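Local coordinates for protein secretion chaperonin CsaA (PDB 5ZDI) that probably binds tRNA through its OB-fold domain and probably acts as a chaperone in protein secretion, at residues I64-F69 and E80-G85; K28-L33 and N45-I50. All blocks are in the same frame, centred on the assembly; numbering follows the deposited sequence.

Contact 1: I64-F69 and E80-G85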
loop_
_atom_site.group_PDB
_atom_site.type_symbol
_atom_site.label_atom_id
_atom_site.label_comp_id
_atom_site.label_asym_id
_atom_site.label_seq_id
_atom_site.Cartn_x
_atom_site.Cartn_y
_atom_site.Cartn_z
ATOM N N ILE A 64 -2.697 2.841 5.479
ATOM C CA ILE A 64 -2.236 3.516 4.343
ATOM C C ILE A 64 -3.381 4.042 3.539
ATOM O O ILE A 64 -4.351 3.347 3.301
ATOM C CB ILE A 64 -1.445 2.446 3.463
ATOM C CG1 ILE A 64 -0.371 1.730 4.283
ATOM C CG2 ILE A 64 -0.811 3.033 2.231
ATOM C CD1 ILE A 64 0.722 2.645 4.842
ATOM N N ALA A 65 -3.281 5.309 3.080
ATOM C CA ALA A 65 -4.376 5.928 2.347
ATOM C C ALA A 65 -3.924 6.868 1.250
ATOM O O ALA A 65 -2.879 7.526 1.358
ATOM C CB ALA A 65 -5.283 6.666 3.311
ATOM N N VAL A 66 -4.795 6.977 0.230
ATOM C CA VAL A 66 -4.677 7.978 -0.784
ATOM C C VAL A 66 -5.252 9.277 -0.232
ATOM O O VAL A 66 -6.438 9.290 0.163
ATOM C CB VAL A 66 -5.425 7.610 -2.053
ATOM C CG1 VAL A 66 -5.236 8.837 -3.002
ATOM C CG2 VAL A 66 -4.851 6.352 -2.657
ATOM N N VAL A 67 -4.456 10.373 -0.242
ATOM C CA VAL A 67 -4.907 11.589 0.415
ATOM C C VAL A 67 -5.236 12.788 -0.491
ATOM O O VAL A 67 -5.721 13.802 0.009
ATOM C CB VAL A 67 -3.877 12.074 1.497
ATOM C CG1 VAL A 67 -3.717 10.974 2.558
ATOM C CG2 VAL A 67 -2.574 12.555 0.833
ATOM N N ASN A 68 -5.084 12.611 -1.779
ATOM C CA ASN A 68 -5.330 13.695 -2.767
ATOM C C ASN A 68 -6.410 13.428 -3.765
ATOM O O ASN A 68 -6.415 13.986 -4.894
ATOM C CB ASN A 68 -3.994 14.057 -3.437
ATOM C CG ASN A 68 -3.424 12.970 -4.337
ATOM O OD1 ASN A 68 -3.604 11.754 -4.109
ATOM N ND2 ASN A 68 -2.679 13.402 -5.397
ATOM N N PHE A 69 -7.360 12.590 -3.393
ATOM C CA PHE A 69 -8.597 12.479 -4.156
ATOM C C PHE A 69 -9.556 13.658 -3.802
ATOM O O PHE A 69 -9.506 14.170 -2.653
ATOM C CB PHE A 69 -9.364 11.228 -3.793
ATOM C CG PHE A 69 -8.798 9.912 -4.304
ATOM C CD1 PHE A 69 -8.271 9.767 -5.581
ATOM C CD2 PHE A 69 -8.872 8.766 -3.506
ATOM C CE1 PHE A 69 -7.808 8.551 -6.028
ATOM C CE2 PHE A 69 -8.480 7.535 -3.996
ATOM C CZ PHE A 69 -7.958 7.430 -5.223
ATOM N N GLU A 80 -13.004 11.478 2.742
ATOM C CA GLU A 80 -11.925 12.367 2.289
ATOM C C GLU A 80 -10.706 11.650 1.814
ATOM O O GLU A 80 -9.870 12.256 1.131
ATOM C CB GLU A 80 -11.530 13.317 3.351
ATOM C CG GLU A 80 -12.663 14.274 3.709
ATOM C CD GLU A 80 -12.349 15.109 4.975
ATOM O OE1 GLU A 80 -12.056 14.574 6.083
ATOM O OE2 GLU A 80 -12.448 16.364 4.865
ATOM N N VAL A 81 -10.530 10.418 2.288
ATOM C CA VAL A 81 -9.349 9.577 1.872
ATOM C C VAL A 81 -9.823 8.136 1.628
ATOM O O VAL A 81 -10.864 7.726 2.132
ATOM C CB VAL A 81 -8.229 9.535 2.932
ATOM C CG1 VAL A 81 -7.650 10.923 3.187
ATOM C CG2 VAL A 81 -8.710 8.916 4.242
ATOM N N LEU A 82 -9.008 7.389 0.881
ATOM C CA LEU A 82 -9.274 5.975 0.571
ATOM C C LEU A 82 -8.238 5.176 1.346
ATOM O O LEU A 82 -7.019 5.296 1.042
ATOM C CB LEU A 82 -9.089 5.695 -0.918
ATOM C CG LEU A 82 -9.238 4.219 -1.388
ATOM C CD1 LEU A 82 -10.656 3.730 -1.155
ATOM C CD2 LEU A 82 -8.667 4.023 -2.757
ATOM N N VAL A 83 -8.710 4.342 2.243
ATOM C CA VAL A 83 -7.870 3.459 3.012
ATOM C C VAL A 83 -7.596 2.197 2.163
ATOM O O VAL A 83 -8.529 1.651 1.589
ATOM C CB VAL A 83 -8.508 3.091 4.315
ATOM C CG1 VAL A 83 -7.601 2.132 5.128
ATOM C CG2 VAL A 83 -8.693 4.341 5.124
ATOM N N LEU A 84 -6.334 1.773 2.063
ATOM C CA LEU A 84 -5.975 0.699 1.111
ATOM C C LEU A 84 -6.036 -0.609 1.792
ATOM O O LEU A 84 -5.459 -0.785 2.906
ATOM C CB LEU A 84 -4.583 0.896 0.547
ATOM C CG LEU A 84 -4.548 2.230 -0.258
ATOM C CD1 LEU A 84 -3.168 2.298 -0.871
ATOM C CD2 LEU A 84 -5.681 2.329 -1.234
ATOM N N GLY A 85 -6.663 -1.545 1.119
ATOM C CA GLY A 85 -6.618 -2.916 1.612
ATOM C C GLY A 85 -6.683 -3.894 0.462
ATOM O O GLY A 85 -7.120 -3.520 -0.582
HETATM O O HOH W 1 -4.377 0.569 5.108
HETATM O O HOH W 2 -7.982 11.341 -0.831
HETATM O O HOH W 3 -7.768 14.302 1.855
HETATM O O HOH W 4 -10.822 14.368 -0.233
#
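Ala65 and Val83 form a non-hydrogen-bonded antiparallel pair with their CA atoms 4.3 Å apart, and Val66 and Leu82 form the hydrogen-bonded pair next to it. Three backbone bonds support this register: Leu84 N to Ile64 O, Val66 N to Leu82 O, and the longer Leu82 N to Val66 O at 3.3 Å.

On the face carrying Val66 and Leu82, the Phe69 ring lies beside both side chains. Within segment 64-69, Val66 CG1, anti to its backbone N (chi1 177°), sits 3.5 Å above the ring plane of Phe69 and over its centre. Across the segments, Leu82 CB meets the ring edge in plane, 3.6 Å from Phe69 CE2. The ring thus has one contact over the face and one at the edge. Val67 and Val81 lie side by side, CG1 to CG1 at 4.0 Å, and Val81 CB comes within 3.3 Å of Val66 O. At the far end Ile64 CG2 touches Leu84 CD1.

Past Val67 the chains diverge, and waters bridge them. One water donates to Val66 O and to Glu80 O while accepting from Phe69 N; it links the loop of 64-69 to the other segment.

Phe69 stacks on Tyr4 of the second subunit, whose Phe7 also packs on Phe69 and Leu82, placing this strand pair at the dimer interface. Within the chain, strand 12-22 flanks strand 62-66 through backbone bonding of Ala65 with Arg13, and strand 91-97 borders strand 77-88 through Leu84 and Leu95.

Contact 2: K28-L33 and N45-I50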
loop_
_atom_site.group_PDB
_atom_site.type_symbol
_atom_site.label_atom_id
_atom_site.label_comp_id
_atom_site.label_asym_id
_atom_site.label_seq_id
_atom_site.Cartn_x
_atom_site.Cartn_y
_atom_site.Cartn_z
ATOM N N LYS A 28 -23.434 -0.576 1.955
ATOM C CA LYS A 28 -22.494 -1.645 2.272
ATOM C C LYS A 28 -22.179 -1.572 3.782
ATOM O O LYS A 28 -22.283 -0.506 4.362
ATOM C CB LYS A 28 -21.169 -1.443 1.455
ATOM C CG LYS A 28 -21.309 -1.765 -0.014
ATOM C CD LYS A 28 -21.521 -3.248 -0.127
ATOM C CE LYS A 28 -21.233 -3.786 -1.510
ATOM N NZ LYS A 28 -22.084 -3.064 -2.469
ATOM N N PRO A 29 -21.862 -2.695 4.410
ATOM C CA PRO A 29 -21.409 -2.557 5.820
ATOM C C PRO A 29 -20.110 -1.734 5.863
ATOM O O PRO A 29 -19.166 -2.126 5.204
ATOM C CB PRO A 29 -21.115 -3.997 6.235
ATOM C CG PRO A 29 -20.983 -4.697 4.978
ATOM C CD PRO A 29 -21.800 -4.073 3.943
ATOM N N ALA A 30 -20.069 -0.696 6.694
ATOM C CA ALA A 30 -18.897 0.168 6.652
ATOM C C ALA A 30 -18.699 0.835 7.951
ATOM O O ALA A 30 -19.662 1.033 8.703
ATOM C CB ALA A 30 -19.039 1.174 5.548
ATOM N N TYR A 31 -17.490 1.249 8.207
ATOM C CA TYR A 31 -17.205 2.153 9.296
ATOM C C TYR A 31 -16.872 3.556 8.773
ATOM O O TYR A 31 -16.236 3.693 7.720
ATOM C CB TYR A 31 -15.992 1.733 10.130
ATOM C CG TYR A 31 -16.108 0.416 10.887
ATOM C CD1 TYR A 31 -17.254 0.138 11.665
ATOM C CD2 TYR A 31 -15.122 -0.511 10.870
ATOM C CE1 TYR A 31 -17.384 -1.021 12.342
ATOM C CE2 TYR A 31 -15.204 -1.696 11.607
ATOM C CZ TYR A 31 -16.382 -1.959 12.332
ATOM O OH TYR A 31 -16.434 -3.146 13.016
ATOM N N LYS A 32 -17.238 4.523 9.584
ATOM C CA LYS A 32 -16.665 5.893 9.535
ATOM C C LYS A 32 -15.388 5.896 10.380
ATOM O O LYS A 32 -15.372 5.560 11.569
ATOM C CB LYS A 32 -17.670 6.950 10.056
ATOM C CG LYS A 32 -18.948 7.061 9.319
ATOM C CD LYS A 32 -19.821 7.980 10.228
ATOM C CE LYS A 32 -20.977 8.432 9.466
ATOM N NZ LYS A 32 -21.747 9.343 10.354
ATOM N N LEU A 33 -14.286 6.297 9.767
ATOM C CA LEU A 33 -13.005 6.393 10.399
ATOM C C LEU A 33 -12.508 7.840 10.431
ATOM O O LEU A 33 -12.633 8.547 9.444
ATOM C CB LEU A 33 -11.941 5.655 9.537
ATOM C CG LEU A 33 -12.223 4.242 9.146
ATOM C CD1 LEU A 33 -11.040 3.677 8.377
ATOM C CD2 LEU A 33 -12.427 3.418 10.390
ATOM N N ASN A 45 -11.512 12.075 7.381
ATOM C CA ASN A 45 -12.496 11.040 7.564
ATOM C C ASN A 45 -12.503 10.145 6.361
ATOM O O ASN A 45 -12.186 10.543 5.221
ATOM C CB ASN A 45 -13.888 11.647 7.720
ATOM C CG ASN A 45 -14.071 12.425 9.021
ATOM O OD1 ASN A 45 -13.452 12.146 10.083
ATOM N ND2 ASN A 45 -14.936 13.404 8.934
ATOM N N SER A 46 -12.913 8.900 6.574
ATOM C CA SER A 46 -12.983 7.896 5.530
ATOM C C SER A 46 -14.131 6.961 5.808
ATOM O O SER A 46 -14.404 6.636 6.967
ATOM C CB SER A 46 -11.695 7.107 5.426
ATOM O OG SER A 46 -11.732 6.346 4.250
ATOM N N SER A 47 -14.808 6.562 4.765
ATOM C CA SER A 47 -15.684 5.382 4.788
ATOM C C SER A 47 -14.942 4.120 4.388
ATOM O O SER A 47 -14.301 4.083 3.340
ATOM C CB SER A 47 -16.904 5.586 3.869
ATOM O OG SER A 47 -17.704 4.404 3.842
ATOM N N ALA A 48 -14.938 3.100 5.207
ATOM C CA ALA A 48 -14.183 1.875 4.880
ATOM C C ALA A 48 -14.999 0.596 5.119
ATOM O O ALA A 48 -15.489 0.414 6.259
ATOM C CB ALA A 48 -12.887 1.797 5.694
ATOM N N GLN A 49 -15.072 -0.274 4.103
ATOM C CA GLN A 49 -15.787 -1.568 4.216
ATOM C C GLN A 49 -14.884 -2.600 4.830
ATOM O O GLN A 49 -14.508 -3.609 4.178
ATOM C CB GLN A 49 -16.286 -2.001 2.828
ATOM C CG GLN A 49 -17.332 -1.040 2.323
ATOM C CD GLN A 49 -17.595 -1.219 0.864
ATOM O OE1 GLN A 49 -17.783 -2.346 0.427
ATOM N NE2 GLN A 49 -17.756 -0.133 0.162
ATOM N N ILE A 50 -14.594 -2.382 6.105
ATOM C CA ILE A 50 -13.668 -3.202 6.891
ATOM C C ILE A 50 -14.300 -3.719 8.208
ATOM O O ILE A 50 -13.641 -3.929 9.230
ATOM C CB ILE A 50 -12.340 -2.505 7.128
ATOM C CG1 ILE A 50 -12.557 -1.186 7.861
ATOM C CG2 ILE A 50 -11.610 -2.279 5.788
ATOM C CD1 ILE A 50 -11.228 -0.463 8.254
#
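Ile50 holds CG1 between its backbone N and carbonyl carbon (chi1 59°) and then extends, which carries CD1 to 4.1 Å from Leu33 CD1. The same turn of the side chain sets Ile50 CG1 4.0 Å from Tyr31 CD2. With CG anti to its carbonyl carbon and CD1 extended (chi2 -177°), Leu33 also brings that CD1 methyl to 3.8 Å from Ala48 CB. One methyl therefore touches two residues of the opposing segment. The Tyr31 side chain crosses that of Ile50 at about a right angle. Ring atom CE2 of Tyr31 comes 3.6 Å from Ile50 O, while the hydroxyl is bonded to the backbone of Tyr53.

Tyr31, Leu33 and Ala48 share one face of an antiparallel ladder, strand 31-33 against 45-48, that belongs to the curled sheet of the OB fold; Ile50, past the end of the strand, reaches that side with its side chain. Tyr31 with Ala48 and Leu33 with Ser46 are its hydrogen-bonded pairs, and each exchanges two bonds; the straightest, Tyr31 N to Ala48 O, has an angle of 170° at the hydrogen. Between them Lys32 faces Ser47 as a non-hydrogen-bonded pair, both side chains on the other face. Val20 of strand 12-22 packs on Tyr31 and Leu33, and Leu58 of helix 55-58 on Tyr31 and Ile50.

The ladder ends with Tyr31 and Ala48, and Gln49, next in the chain, is the centre of an inverse gamma turn in which Ile50 N makes a weak bond to Ala48 O. There the amide group of Gln49 lies across the aliphatic start of Lys28, with Gln49 CD 3.6 Å from Lys28 CB. Gln49 CG also rests against Pro29 O.

Overall arrangement
Contact 2 closes before contact 1 opens, so the two strand pairings follow in series along the chain, and their centres lie 12 Å apart. They belong to one curled antiparallel sheet: strand 12-22 pairs with both 31-36 and 62-66, the first strands of contacts 2 and 1. They also meet directly between segments 45-50 and 80-85, where Ser46 OG is 2.7 Å from Val81 O and Glu80 N is 2.8 Å from Asn45 O, both probable hydrogen bonds. These links are consistent with closure of an OB barrel. Contact 1 reaches the second subunit, whereas no other chain of the assembly touches contact 2.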